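Local coordinates for protein metalloregulator ScaR (Streptococcus gordonii, PDB 3HRS) that acts as a manganese-activated transcriptional repressor of the DtxR/MntR family, a homodimer that probably binds DNA in response to metal, at residues L8-E13 against A27-V32; V83-Y88 against D113-Y118; L141-A146 against Y190-D195; A155-N160 against L172-T177. All coordinates share one frame; numbering follows the deposited sequence.

Contact 1: L8-E13 against A27-V32; sequences LKCLYE and AQLMQV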
loop_
_atom_site.group_PDB
_atom_site.type_symbol
_atom_site.label_atom_id
_atom_site.label_comp_id
_atom_site.label_asym_id
_atom_site.label_seq_id
_atom_site.Cartn_x
_atom_site.Cartn_y
_atom_site.Cartn_z
ATOM N N LEU A 8 -10.776 -19.367 0.596
ATOM C CA LEU A 8 -10.029 -20.158 1.569
ATOM C C LEU A 8 -10.210 -19.581 2.948
ATOM O O LEU A 8 -10.314 -20.337 3.912
ATOM C CB LEU A 8 -8.529 -20.208 1.259
ATOM C CG LEU A 8 -7.963 -21.480 0.625
ATOM C CD1 LEU A 8 -6.493 -21.559 0.965
ATOM C CD2 LEU A 8 -8.683 -22.741 1.105
ATOM N N LYS A 9 -10.231 -18.249 3.054
ATOM C CA LYS A 9 -10.458 -17.632 4.356
ATOM C C LYS A 9 -11.807 -18.143 4.852
ATOM O O LYS A 9 -11.894 -18.766 5.913
ATOM C CB LYS A 9 -10.461 -16.112 4.264
ATOM C CG LYS A 9 -9.964 -15.408 5.517
ATOM C CD LYS A 9 -11.086 -15.100 6.503
ATOM C CE LYS A 9 -11.724 -13.743 6.220
ATOM N NZ LYS A 9 -10.947 -12.564 6.730
ATOM N N CYS A 10 -12.847 -17.897 4.058
ATOM C CA CYS A 10 -14.193 -18.358 4.369
ATOM C C CYS A 10 -14.208 -19.827 4.829
ATOM O O CYS A 10 -14.451 -20.127 5.992
ATOM C CB CYS A 10 -15.101 -18.151 3.154
ATOM S SG CYS A 10 -16.680 -19.031 3.231
ATOM N N LEU A 11 -13.930 -20.733 3.912
ATOM C CA LEU A 11 -13.860 -22.147 4.224
ATOM C C LEU A 11 -13.090 -22.417 5.497
ATOM O O LEU A 11 -13.400 -23.349 6.236
ATOM C CB LEU A 11 -13.165 -22.875 3.078
ATOM C CG LEU A 11 -14.050 -22.855 1.850
ATOM C CD1 LEU A 11 -13.208 -23.026 0.616
ATOM C CD2 LEU A 11 -15.058 -23.965 2.000
ATOM N N TYR A 12 -12.051 -21.628 5.724
ATOM C CA TYR A 12 -11.176 -21.871 6.848
ATOM C C TYR A 12 -11.944 -21.629 8.124
ATOM O O TYR A 12 -12.004 -22.503 8.983
ATOM C CB TYR A 12 -9.970 -20.954 6.802
ATOM C CG TYR A 12 -9.140 -21.033 8.049
ATOM C CD1 TYR A 12 -9.158 -20.001 9.001
ATOM C CD2 TYR A 12 -8.353 -22.151 8.295
ATOM C CE1 TYR A 12 -8.397 -20.083 10.150
ATOM C CE2 TYR A 12 -7.594 -22.244 9.442
ATOM C CZ TYR A 12 -7.613 -21.213 10.367
ATOM O OH TYR A 12 -6.845 -21.340 11.503
ATOM N N GLU A 13 -12.534 -20.441 8.239
ATOM C CA GLU A 13 -13.352 -20.108 9.396
ATOM C C GLU A 13 -14.641 -20.921 9.415
ATOM O O GLU A 13 -15.206 -21.174 10.481
ATOM C CB GLU A 13 -13.639 -18.597 9.490
ATOM C CG GLU A 13 -14.052 -17.908 8.204
ATOM C CD GLU A 13 -13.821 -16.394 8.263
ATOM O OE1 GLU A 13 -13.063 -15.945 9.157
ATOM O OE2 GLU A 13 -14.390 -15.654 7.423
ATOM N N ALA A 27 -22.028 -20.609 -0.769
ATOM C CA ALA A 27 -22.710 -19.650 -1.620
ATOM C C ALA A 27 -23.289 -18.533 -0.763
ATOM O O ALA A 27 -23.296 -17.370 -1.163
ATOM C CB ALA A 27 -23.804 -20.327 -2.407
ATOM N N GLN A 28 -23.753 -18.901 0.426
ATOM C CA GLN A 28 -24.338 -17.950 1.356
ATOM C C GLN A 28 -23.307 -16.961 1.883
ATOM O O GLN A 28 -23.495 -15.745 1.794
ATOM C CB GLN A 28 -24.966 -18.681 2.536
ATOM C CG GLN A 28 -26.411 -19.080 2.330
ATOM C CD GLN A 28 -27.002 -19.728 3.564
ATOM O OE1 GLN A 28 -26.280 -20.097 4.496
ATOM N NE2 GLN A 28 -28.324 -19.868 3.580
ATOM N N LEU A 29 -22.223 -17.487 2.442
ATOM C CA LEU A 29 -21.211 -16.648 3.068
ATOM C C LEU A 29 -20.544 -15.735 2.049
ATOM O O LEU A 29 -20.198 -14.597 2.364
ATOM C CB LEU A 29 -20.148 -17.498 3.769
ATOM C CG LEU A 29 -20.368 -17.972 5.210
ATOM C CD1 LEU A 29 -21.565 -18.909 5.317
ATOM C CD2 LEU A 29 -19.099 -18.644 5.739
ATOM N N MET A 30 -20.369 -16.239 0.832
ATOM C CA MET A 30 -19.623 -15.524 -0.197
ATOM C C MET A 30 -20.520 -14.622 -1.035
ATOM O O MET A 30 -20.036 -13.749 -1.761
ATOM C CB MET A 30 -18.914 -16.526 -1.108
ATOM C CG MET A 30 -17.967 -17.468 -0.387
ATOM S SD MET A 30 -16.604 -16.557 0.336
ATOM C CE MET A 30 -16.033 -15.664 -1.105
ATOM N N GLN A 31 -21.829 -14.840 -0.927
ATOM C CA GLN A 31 -22.815 -14.151 -1.759
ATOM C C GLN A 31 -22.482 -14.331 -3.237
ATOM O O GLN A 31 -22.245 -13.355 -3.951
ATOM C CB GLN A 31 -22.885 -12.663 -1.412
ATOM C CG GLN A 31 -24.259 -12.041 -1.622
ATOM C CD GLN A 31 -25.175 -12.212 -0.416
ATOM O OE1 GLN A 31 -24.753 -12.693 0.639
ATOM N NE2 GLN A 31 -26.435 -11.813 -0.566
ATOM N N VAL A 32 -22.454 -15.584 -3.686
ATOM C CA VAL A 32 -22.177 -15.878 -5.091
ATOM C C VAL A 32 -23.117 -16.909 -5.723
ATOM O O VAL A 32 -23.911 -17.564 -5.044
ATOM C CB VAL A 32 -20.702 -16.319 -5.334
ATOM C CG1 VAL A 32 -19.761 -15.122 -5.299
ATOM C CG2 VAL A 32 -20.281 -17.373 -4.332
#

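Contact 2: V83-Y88 against D113-Y118; sequences VHHLGY and DQLLDY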
loop_
_atom_site.group_PDB
_atom_site.type_symbol
_atom_site.label_atom_id
_atom_site.label_comp_id
_atom_site.label_asym_id
_atom_site.label_seq_id
_atom_site.Cartn_x
_atom_site.Cartn_y
_atom_site.Cartn_z
ATOM N N VAL A 83 -3.701 1.276 11.853
ATOM C CA VAL A 83 -4.202 1.907 13.062
ATOM C C VAL A 83 -3.098 2.483 13.937
ATOM O O VAL A 83 -3.208 3.622 14.381
ATOM C CB VAL A 83 -5.223 1.047 13.853
ATOM C CG1 VAL A 83 -5.323 -0.340 13.284
ATOM C CG2 VAL A 83 -4.893 1.032 15.346
ATOM N N HIS A 84 -2.025 1.740 14.161
ATOM C CA HIS A 84 -0.915 2.276 14.961
ATOM C C HIS A 84 -0.026 3.354 14.325
ATOM O O HIS A 84 0.482 4.254 15.004
ATOM C CB HIS A 84 -0.053 1.156 15.474
ATOM C CG HIS A 84 -0.720 0.349 16.531
ATOM N ND1 HIS A 84 -0.036 -0.527 17.349
ATOM C CD2 HIS A 84 -2.017 0.299 16.924
ATOM C CE1 HIS A 84 -0.877 -1.085 18.200
ATOM N NE2 HIS A 84 -2.087 -0.600 17.960
ATOM N N HIS A 85 0.193 3.273 13.035
ATOM C CA HIS A 85 1.147 4.196 12.437
ATOM C C HIS A 85 0.396 5.349 11.839
ATOM O O HIS A 85 0.816 6.485 12.011
ATOM C CB HIS A 85 2.047 3.500 11.398
ATOM C CG HIS A 85 3.147 2.702 12.017
ATOM N ND1 HIS A 85 4.444 2.714 11.539
ATOM C CD2 HIS A 85 3.151 1.884 13.098
ATOM C CE1 HIS A 85 5.198 1.931 12.294
ATOM N NE2 HIS A 85 4.439 1.415 13.246
ATOM N N LEU A 86 -0.730 5.071 11.178
ATOM C CA LEU A 86 -1.456 6.119 10.455
ATOM C C LEU A 86 -2.710 6.620 11.165
ATOM O O LEU A 86 -3.444 7.437 10.623
ATOM C CB LEU A 86 -1.807 5.637 9.051
ATOM C CG LEU A 86 -0.610 5.093 8.247
ATOM C CD1 LEU A 86 -0.988 4.903 6.778
ATOM C CD2 LEU A 86 0.598 6.025 8.368
ATOM N N GLY A 87 -2.954 6.124 12.377
ATOM C CA GLY A 87 -4.146 6.452 13.139
ATOM C C GLY A 87 -5.497 6.224 12.468
ATOM O O GLY A 87 -6.456 6.952 12.738
ATOM N N TYR A 88 -5.594 5.208 11.621
ATOM C CA TYR A 88 -6.869 4.856 10.983
ATOM C C TYR A 88 -7.990 4.538 11.973
ATOM O O TYR A 88 -7.756 3.984 13.053
ATOM C CB TYR A 88 -6.689 3.677 10.004
ATOM C CG TYR A 88 -6.320 4.100 8.580
ATOM C CD1 TYR A 88 -5.155 4.794 8.319
ATOM C CD2 TYR A 88 -7.145 3.809 7.515
ATOM C CE1 TYR A 88 -4.836 5.188 7.061
ATOM C CE2 TYR A 88 -6.823 4.199 6.241
ATOM C CZ TYR A 88 -5.670 4.882 6.018
ATOM O OH TYR A 88 -5.338 5.266 4.736
ATOM N N ASP A 113 6.445 -6.156 8.331
ATOM C CA ASP A 113 6.520 -6.916 9.575
ATOM C C ASP A 113 7.690 -6.413 10.385
ATOM O O ASP A 113 7.575 -6.163 11.572
ATOM C CB ASP A 113 6.713 -8.403 9.267
ATOM C CG ASP A 113 6.501 -9.295 10.477
ATOM O OD1 ASP A 113 5.792 -8.904 11.428
ATOM O OD2 ASP A 113 7.037 -10.416 10.461
ATOM N N GLN A 114 8.820 -6.266 9.720
ATOM C CA GLN A 114 10.023 -5.799 10.362
ATOM C C GLN A 114 9.829 -4.374 10.879
ATOM O O GLN A 114 10.241 -4.040 11.996
ATOM C CB GLN A 114 11.183 -5.829 9.381
ATOM C CG GLN A 114 12.474 -5.486 10.057
ATOM C CD GLN A 114 13.685 -5.688 9.178
ATOM O OE1 GLN A 114 13.600 -5.622 7.951
ATOM N NE2 GLN A 114 14.830 -5.939 9.808
ATOM N N LEU A 115 9.218 -3.529 10.057
ATOM C CA LEU A 115 8.990 -2.140 10.437
ATOM C C LEU A 115 8.168 -2.052 11.726
ATOM O O LEU A 115 8.428 -1.203 12.579
ATOM C CB LEU A 115 8.236 -1.421 9.336
ATOM C CG LEU A 115 7.983 0.022 9.708
ATOM C CD1 LEU A 115 9.327 0.619 10.033
ATOM C CD2 LEU A 115 7.270 0.773 8.564
ATOM N N LEU A 116 7.178 -2.935 11.840
ATOM C CA LEU A 116 6.274 -2.964 12.968
ATOM C C LEU A 116 6.904 -3.676 14.158
ATOM O O LEU A 116 6.296 -3.768 15.224
ATOM C CB LEU A 116 4.966 -3.651 12.588
ATOM C CG LEU A 116 4.152 -3.092 11.423
ATOM C CD1 LEU A 116 2.810 -3.793 11.399
ATOM C CD2 LEU A 116 3.943 -1.588 11.512
ATOM N N ASP A 117 8.124 -4.166 13.976
ATOM C CA ASP A 117 8.852 -4.843 15.046
ATOM C C ASP A 117 8.197 -6.146 15.468
ATOM O O ASP A 117 8.118 -6.450 16.662
ATOM C CB ASP A 117 9.036 -3.933 16.260
ATOM C CG ASP A 117 10.156 -4.405 17.190
ATOM O OD1 ASP A 117 10.935 -5.321 16.807
ATOM O OD2 ASP A 117 10.250 -3.852 18.314
ATOM N N TYR A 118 7.728 -6.902 14.480
ATOM C CA TYR A 118 7.238 -8.271 14.676
ATOM C C TYR A 118 6.139 -8.427 15.721
ATOM O O TYR A 118 6.328 -9.117 16.727
ATOM C CB TYR A 118 8.398 -9.218 14.966
ATOM C CG TYR A 118 9.522 -9.041 13.983
ATOM C CD1 TYR A 118 10.632 -8.273 14.312
ATOM C CD2 TYR A 118 9.470 -9.613 12.715
ATOM C CE1 TYR A 118 11.662 -8.098 13.432
ATOM C CE2 TYR A 118 10.511 -9.437 11.807
ATOM C CZ TYR A 118 11.602 -8.667 12.174
ATOM O OH TYR A 118 12.657 -8.446 11.299
HETATM O O HOH W 1 6.584 -0.121 14.453
#

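Contact 3: L141-A146 against Y190-D195; sequences LTLEEA and YSLEVD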
loop_
_atom_site.group_PDB
_atom_site.type_symbol
_atom_site.label_atom_id
_atom_site.label_comp_id
_atom_site.label_asym_id
_atom_site.label_seq_id
_atom_site.Cartn_x
_atom_site.Cartn_y
_atom_site.Cartn_z
ATOM N N LEU A 141 -11.136 -19.335 23.277
ATOM C CA LEU A 141 -12.329 -19.454 24.126
ATOM C C LEU A 141 -13.382 -18.365 23.874
ATOM O O LEU A 141 -13.200 -17.196 24.229
ATOM C CB LEU A 141 -11.930 -19.518 25.604
ATOM C CG LEU A 141 -12.981 -19.848 26.677
ATOM C CD1 LEU A 141 -13.464 -18.608 27.425
ATOM C CD2 LEU A 141 -14.160 -20.628 26.110
ATOM N N THR A 142 -14.491 -18.772 23.258
ATOM C CA THR A 142 -15.565 -17.850 22.885
ATOM C C THR A 142 -16.530 -17.616 24.052
ATOM O O THR A 142 -16.594 -18.418 24.978
ATOM C CB THR A 142 -16.322 -18.338 21.613
ATOM O OG1 THR A 142 -17.232 -17.328 21.167
ATOM C CG2 THR A 142 -17.109 -19.587 21.892
ATOM N N LEU A 143 -17.269 -16.513 24.020
ATOM C CA LEU A 143 -18.159 -16.201 25.125
ATOM C C LEU A 143 -19.197 -17.309 25.280
ATOM O O LEU A 143 -19.448 -17.789 26.391
ATOM C CB LEU A 143 -18.854 -14.851 24.929
ATOM C CG LEU A 143 -19.749 -14.379 26.091
ATOM C CD1 LEU A 143 -18.942 -14.253 27.380
ATOM C CD2 LEU A 143 -20.511 -13.071 25.796
ATOM N N GLU A 144 -19.797 -17.722 24.172
ATOM C CA GLU A 144 -20.852 -18.721 24.253
ATOM C C GLU A 144 -20.366 -20.035 24.871
ATOM O O GLU A 144 -21.101 -20.675 25.631
ATOM C CB GLU A 144 -21.510 -18.969 22.894
ATOM C CG GLU A 144 -20.943 -20.138 22.116
ATOM C CD GLU A 144 -21.891 -20.607 21.031
ATOM O OE1 GLU A 144 -21.447 -20.777 19.873
ATOM O OE2 GLU A 144 -23.088 -20.788 21.336
ATOM N N GLU A 145 -19.137 -20.436 24.557
ATOM C CA GLU A 145 -18.607 -21.657 25.149
ATOM C C GLU A 145 -17.779 -21.362 26.401
ATOM O O GLU A 145 -16.781 -22.024 26.676
ATOM C CB GLU A 145 -17.845 -22.507 24.119
ATOM C CG GLU A 145 -16.486 -21.979 23.690
ATOM C CD GLU A 145 -16.058 -22.499 22.316
ATOM O OE1 GLU A 145 -15.148 -21.896 21.701
ATOM O OE2 GLU A 145 -16.639 -23.503 21.849
ATOM N N ALA A 146 -18.221 -20.369 27.168
ATOM C CA ALA A 146 -17.567 -20.020 28.423
ATOM C C ALA A 146 -18.323 -20.626 29.600
ATOM O O ALA A 146 -19.486 -20.284 29.847
ATOM C CB ALA A 146 -17.469 -18.510 28.570
ATOM N N TYR A 190 -26.966 -13.682 26.881
ATOM C CA TYR A 190 -25.778 -13.648 27.709
ATOM C C TYR A 190 -25.739 -12.311 28.428
ATOM O O TYR A 190 -25.947 -11.257 27.825
ATOM C CB TYR A 190 -24.524 -13.861 26.859
ATOM C CG TYR A 190 -24.461 -15.234 26.227
ATOM C CD1 TYR A 190 -23.659 -16.236 26.766
ATOM C CD2 TYR A 190 -25.213 -15.531 25.100
ATOM C CE1 TYR A 190 -23.608 -17.497 26.194
ATOM C CE2 TYR A 190 -25.163 -16.782 24.516
ATOM C CZ TYR A 190 -24.362 -17.764 25.066
ATOM O OH TYR A 190 -24.329 -19.014 24.483
ATOM N N SER A 191 -25.493 -12.362 29.729
ATOM C CA SER A 191 -25.463 -11.158 30.542
ATOM C C SER A 191 -24.025 -10.735 30.827
ATOM O O SER A 191 -23.200 -11.539 31.265
ATOM C CB SER A 191 -26.228 -11.392 31.847
ATOM O OG SER A 191 -27.449 -12.080 31.608
ATOM N N LEU A 192 -23.721 -9.471 30.569
ATOM C CA LEU A 192 -22.379 -8.965 30.816
ATOM C C LEU A 192 -22.416 -7.684 31.632
ATOM O O LEU A 192 -23.382 -6.924 31.570
ATOM C CB LEU A 192 -21.629 -8.720 29.497
ATOM C CG LEU A 192 -21.242 -9.968 28.701
ATOM C CD1 LEU A 192 -20.676 -9.615 27.331
ATOM C CD2 LEU A 192 -20.264 -10.818 29.486
ATOM N N GLU A 193 -21.341 -7.452 32.379
ATOM C CA GLU A 193 -21.175 -6.238 33.164
ATOM C C GLU A 193 -19.975 -5.446 32.649
ATOM O O GLU A 193 -18.843 -5.627 33.112
ATOM C CB GLU A 193 -20.983 -6.598 34.637
ATOM C CG GLU A 193 -21.165 -5.447 35.606
ATOM C CD GLU A 193 -22.617 -5.188 35.906
ATOM O OE1 GLU A 193 -22.896 -4.400 36.836
ATOM O OE2 GLU A 193 -23.479 -5.776 35.214
ATOM N N VAL A 194 -20.234 -4.572 31.683
ATOM C CA VAL A 194 -19.179 -3.781 31.056
ATOM C C VAL A 194 -19.242 -2.336 31.520
ATOM O O VAL A 194 -20.100 -1.568 31.082
ATOM C CB VAL A 194 -19.266 -3.829 29.514
ATOM C CG1 VAL A 194 -20.681 -3.517 29.040
ATOM C CG2 VAL A 194 -18.269 -2.868 28.894
ATOM N N ASP A 195 -18.320 -1.968 32.404
ATOM C CA ASP A 195 -18.326 -0.638 32.994
ATOM C C ASP A 195 -19.497 -0.514 33.959
ATOM O O ASP A 195 -20.238 0.471 33.931
ATOM C CB ASP A 195 -18.412 0.446 31.911
ATOM C CG ASP A 195 -17.090 0.660 31.184
ATOM O OD1 ASP A 195 -16.034 0.701 31.861
ATOM O OD2 ASP A 195 -17.114 0.798 29.937
#

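Contact 4: A155-N160 against L172-T177; sequences ARVHDN and LQVGKT. With SO4 (sulfate ion), chain C.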
loop_
_atom_site.group_PDB
_atom_site.type_symbol
_atom_site.label_atom_id
_atom_site.label_comp_id
_atom_site.label_asym_id
_atom_site.label_seq_id
_atom_site.Cartn_x
_atom_site.Cartn_y
_atom_site.Cartn_z
ATOM N N ALA A 155 -10.546 -10.668 25.120
ATOM C CA ALA A 155 -9.236 -10.837 24.491
ATOM C C ALA A 155 -9.212 -10.678 22.979
ATOM O O ALA A 155 -8.269 -10.098 22.445
ATOM C CB ALA A 155 -8.603 -12.136 24.906
ATOM N N ARG A 156 -10.228 -11.184 22.284
ATOM C CA ARG A 156 -10.305 -10.977 20.834
ATOM C C ARG A 156 -11.739 -10.773 20.362
ATOM O O ARG A 156 -12.681 -11.140 21.040
ATOM C CB ARG A 156 -9.629 -12.128 20.075
ATOM C CG ARG A 156 -9.997 -12.213 18.608
ATOM C CD ARG A 156 -9.131 -13.220 17.843
ATOM N NE ARG A 156 -9.519 -14.612 18.041
ATOM C CZ ARG A 156 -9.824 -15.452 17.053
ATOM N NH1 ARG A 156 -9.809 -15.044 15.790
ATOM N NH2 ARG A 156 -10.150 -16.707 17.328
ATOM N N VAL A 157 -11.894 -10.153 19.204
ATOM C CA VAL A 157 -13.194 -10.004 18.576
ATOM C C VAL A 157 -12.945 -10.234 17.101
ATOM O O VAL A 157 -11.844 -10.012 16.618
ATOM C CB VAL A 157 -13.764 -8.590 18.749
ATOM C CG1 VAL A 157 -13.670 -8.154 20.182
ATOM C CG2 VAL A 157 -13.016 -7.615 17.870
ATOM N N HIS A 158 -13.953 -10.699 16.384
ATOM C CA HIS A 158 -13.786 -10.924 14.963
ATOM C C HIS A 158 -13.727 -9.586 14.269
ATOM O O HIS A 158 -14.321 -8.634 14.727
ATOM C CB HIS A 158 -14.921 -11.798 14.404
ATOM C CG HIS A 158 -14.619 -13.263 14.444
ATOM N ND1 HIS A 158 -13.944 -13.909 13.431
ATOM C CD2 HIS A 158 -14.869 -14.201 15.388
ATOM C CE1 HIS A 158 -13.803 -15.186 13.744
ATOM N NE2 HIS A 158 -14.354 -15.388 14.927
ATOM N N ASP A 159 -13.013 -9.527 13.156
ATOM C CA ASP A 159 -12.741 -8.271 12.466
ATOM C C ASP A 159 -13.983 -7.565 11.899
ATOM O O ASP A 159 -13.983 -6.354 11.737
ATOM C CB ASP A 159 -11.718 -8.507 11.355
ATOM C CG ASP A 159 -10.571 -7.544 11.436
ATOM O OD1 ASP A 159 -10.763 -6.483 12.064
ATOM O OD2 ASP A 159 -9.482 -7.846 10.911
ATOM N N ASN A 160 -15.020 -8.335 11.584
ATOM C CA ASN A 160 -16.298 -7.832 11.063
ATOM C C ASN A 160 -16.710 -6.351 11.378
ATOM O O ASN A 160 -16.938 -5.960 12.541
ATOM C CB ASN A 160 -17.398 -8.811 11.489
ATOM C CG ASN A 160 -18.715 -8.542 10.810
ATOM O OD1 ASN A 160 -18.765 -7.924 9.744
ATOM N ND2 ASN A 160 -19.801 -9.010 11.423
ATOM N N LEU A 172 -17.703 -2.059 24.060
ATOM C CA LEU A 172 -16.996 -3.311 24.237
ATOM C C LEU A 172 -15.747 -3.234 23.410
ATOM O O LEU A 172 -15.801 -2.930 22.227
ATOM C CB LEU A 172 -17.863 -4.483 23.804
ATOM C CG LEU A 172 -18.729 -4.975 24.957
ATOM C CD1 LEU A 172 -19.895 -5.768 24.437
ATOM C CD2 LEU A 172 -17.887 -5.795 25.923
ATOM N N GLN A 173 -14.613 -3.490 24.042
ATOM C CA GLN A 173 -13.331 -3.180 23.431
ATOM C C GLN A 173 -12.295 -4.194 23.868
ATOM O O GLN A 173 -12.261 -4.629 25.017
ATOM C CB GLN A 173 -12.887 -1.758 23.804
ATOM C CG GLN A 173 -11.586 -1.287 23.153
ATOM C CD GLN A 173 -11.081 0.045 23.723
ATOM O OE1 GLN A 173 -11.860 0.847 24.244
ATOM N NE2 GLN A 173 -9.770 0.276 23.628
ATOM N N VAL A 174 -11.449 -4.585 22.933
ATOM C CA VAL A 174 -10.430 -5.546 23.263
ATOM C C VAL A 174 -9.593 -4.957 24.374
ATOM O O VAL A 174 -8.982 -3.903 24.196
ATOM C CB VAL A 174 -9.519 -5.829 22.066
ATOM C CG1 VAL A 174 -8.820 -7.149 22.267
ATOM C CG2 VAL A 174 -10.331 -5.825 20.777
ATOM N N GLY A 175 -9.565 -5.630 25.515
ATOM C CA GLY A 175 -8.769 -5.176 26.635
ATOM C C GLY A 175 -9.584 -4.928 27.889
ATOM O O GLY A 175 -9.151 -5.282 28.984
ATOM N N LYS A 176 -10.762 -4.322 27.742
ATOM C CA LYS A 176 -11.617 -4.060 28.899
ATOM C C LYS A 176 -11.941 -5.338 29.649
ATOM O O LYS A 176 -11.824 -6.439 29.112
ATOM C CB LYS A 176 -12.913 -3.340 28.508
ATOM C CG LYS A 176 -12.763 -1.829 28.409
ATOM C CD LYS A 176 -13.928 -1.195 27.664
ATOM C CE LYS A 176 -13.423 -0.043 26.797
ATOM N NZ LYS A 176 -14.450 0.430 25.827
ATOM N N THR A 177 -12.342 -5.182 30.903
ATOM C CA THR A 177 -12.680 -6.325 31.730
ATOM C C THR A 177 -14.190 -6.531 31.689
ATOM O O THR A 177 -14.960 -5.592 31.479
ATOM C CB THR A 177 -12.194 -6.153 33.182
ATOM O OG1 THR A 177 -11.002 -5.353 33.200
ATOM C CG2 THR A 177 -11.911 -7.516 33.812
HETATM S S SO4 C . -11.154 -12.629 12.485
HETATM O O1 SO4 C . -10.931 -12.549 13.935
HETATM O O2 SO4 C . -11.110 -14.037 12.104
HETATM O O3 SO4 C . -12.467 -12.082 12.113
HETATM O O4 SO4 C . -10.090 -11.889 11.786
#

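Contact 1: L8-E13 against A27-V32
Cys-10 meets two neighbouring side chains of segment 27-32, Leu-29 and Met-30, and divides its short side chain between them. Its sulfur takes the leucine: Cys-10 SG lies 3.5 Å from Leu-29 CD2 and 3.8 Å from Leu-29 CB. The methylene takes the methionine, with Cys-10 CB 3.6 Å from Met-30 SD. The two sulfurs are also close, Cys-10 SG standing 3.8 Å from Met-30 SD. This is apolar contact throughout, with no hydrogen bond between the segments. Cys-10 can reach across because SG is anti to the backbone N (chi1 166°), which carries it off helix 4-13 toward helix 23-30. Met-30 gets there differently: its CB leaves the helix alongside the gap, and bends at chi2 (-65°) and chi3 (-53°) bring the sulfur round to the cysteine. Both helices belong to the N-terminal DNA-binding domain, where helices 23-30 and 34-46 make the helix-turn-helix and strands 50-53 and 57-60 the wing. The turn of the helix-turn-helix begins just after Met-30, where a Schellman motif with Gln-31 at C-prime ends helix 23-30; Val-32 N binds back to Ala-27 O at 3.2 Å. Further out, Tyr-7 packs against Met-30 and Val-32, Leu-14 against Leu-29, and Leu-11 turns to Met-41 and Leu-44 of helix 34-46.

Contact 2: V83-Y88 against D113-Y118
The imidazole of His-85 carries one methyl of Leu-116 over a face and a water at its edge. The methyl is CD2, 3.8 Å from the ring centroid and 25° off the normal, a CH-pi contact displaced toward NE2; that nitrogen is the nearest ring atom, with His-85 NE2 3.5 Å from Leu-116 CD2. The water lies in the ring plane, 2.9 Å from His-85 NE2, and gives a hydrogen bond to the carbonyl of Leu-115, its O standing 2.8 Å from Leu-115 O. One nitrogen is thus tied through solvent to the backbone of the same turn whose leucine lies on the ring, which should limit rotation of the imidazole. Leu-115 adds a looser approach, oblique to the ring, with CG 4.3 Å from His-85 CE1. The contact joins the C-terminal end of the long helix 62-84 to the close of helix 106-115 in the metal-binding and dimerisation domain. The second helix ends in a Schellman motif: Asp-117 has positive phi, and Tyr-118 N bonds back to Asp-113 O at 3.0 Å. Leu-116 also leans on Val-80, and the ring of His-85 meets that of Phe-81. The dimer interface runs past here: Leu-115 of the second subunit packs on His-85, and Phe-81 of the second subunit packs on Leu-115.

Contact 3: L141-A146 against Y190-D195
Leu-143 and Leu-192 point their ends at each other, tip to tip, with Leu-143 CD2 3.8 Å from Leu-192 CD1. The same CD2 methyl also comes near the root of the tyrosine, 4.2 Å from Tyr-190 CB, and so sits against two residues of the strand, Tyr-190 and Leu-192. It reaches them because CG of Leu-143 is anti to the backbone N (chi1 -176°), extending the side chain from the turn toward the sheet. Tyr-190 passes beside this pair and runs outward to Glu-144, whose side chain it crosses at a slant, the carboxylate and ring planes standing 75° apart. What meets the ring is the base of the glutamate: Glu-144 CA is 3.6 Å from Tyr-190 CE1, and Glu-144 CB lies beside the phenol oxygen. The polar partner of the carboxylate is Gln-203, whose NE2 is hydrogen-bonded to OE2. Ser-191, between Tyr-190 and Leu-192, has its side chain directed away, the usual alternation of a strand. On the loop side, Leu-143 to Ala-146 forms a type I beta turn, closed by Ala-146 N to Leu-143 O at 3.0 Å. Leu-201 and Ala-206 also touch Leu-143, and Tyr-183 meets the Tyr-190 ring edge-to-face. A loop turn packed by its leucine on one face of strand 189-194 in a small antiparallel sheet is consistent with the SH3-like FeoA domain to which both segments belong.

Contact 4: A155-N160 against L172-T177
Val-174 spreads its two methyls from CB over the end of strand 150-157. CG1, anti to the backbone N (chi1 -160°), rests against the Ala-155 carbonyl group, 3.6 Å from Ala-155 C. CG2, on the other branch, meets Val-157 at a slant, with Val-174 CG2 4.1 Å from Val-157 CG1. Ala-155 and Arg-156 form a classic beta bulge opposite Tyr-210. Beyond Val-157 the chain grips a sulfate, probably from the crystallisation liquor: O3 accepts from Asp-159 N at 2.8 Å (164° at the hydrogen) and from His-158 ND1 at 2.7 Å, the oxygen lying at the ring edge, near its plane. Arg-156 NH1 binds O1 only weakly, and Arg-76 also donates to the ion. His-158 NE2 is hydrogen-bonded to Tyr-210 OH, which should help fix the ring's rotation. No hydrogen bond joins the segments; the valine methyls do the packing, and the strand end leads to a site that holds an anion in this crystal, beside Asp-159, a zinc ligand in another structure of this protein.

Overall arrangement
Contact 1 lies in the DNA-binding domain, contact 2 at the dimer interface, and contacts 3 and 4 in the FeoA domain. Contacts 3 and 4 are the pair that touch: their centres are 11 Å apart, both reach the same sheet, and contact 4 is nested within the loop closed by contact 3. Contacts 1 and 2 lie on opposite sides of the chain's centre, 29 Å apart between centres. The metal site, unoccupied here, relates two contacts: contact 4 contains Asp-159, and in contact 2 the Leu-116 side chain is about 8 Å from those of Glu-79 and Cys-122. Contacts 1 and 4 approach to about 5 Å between nearest atoms without touching.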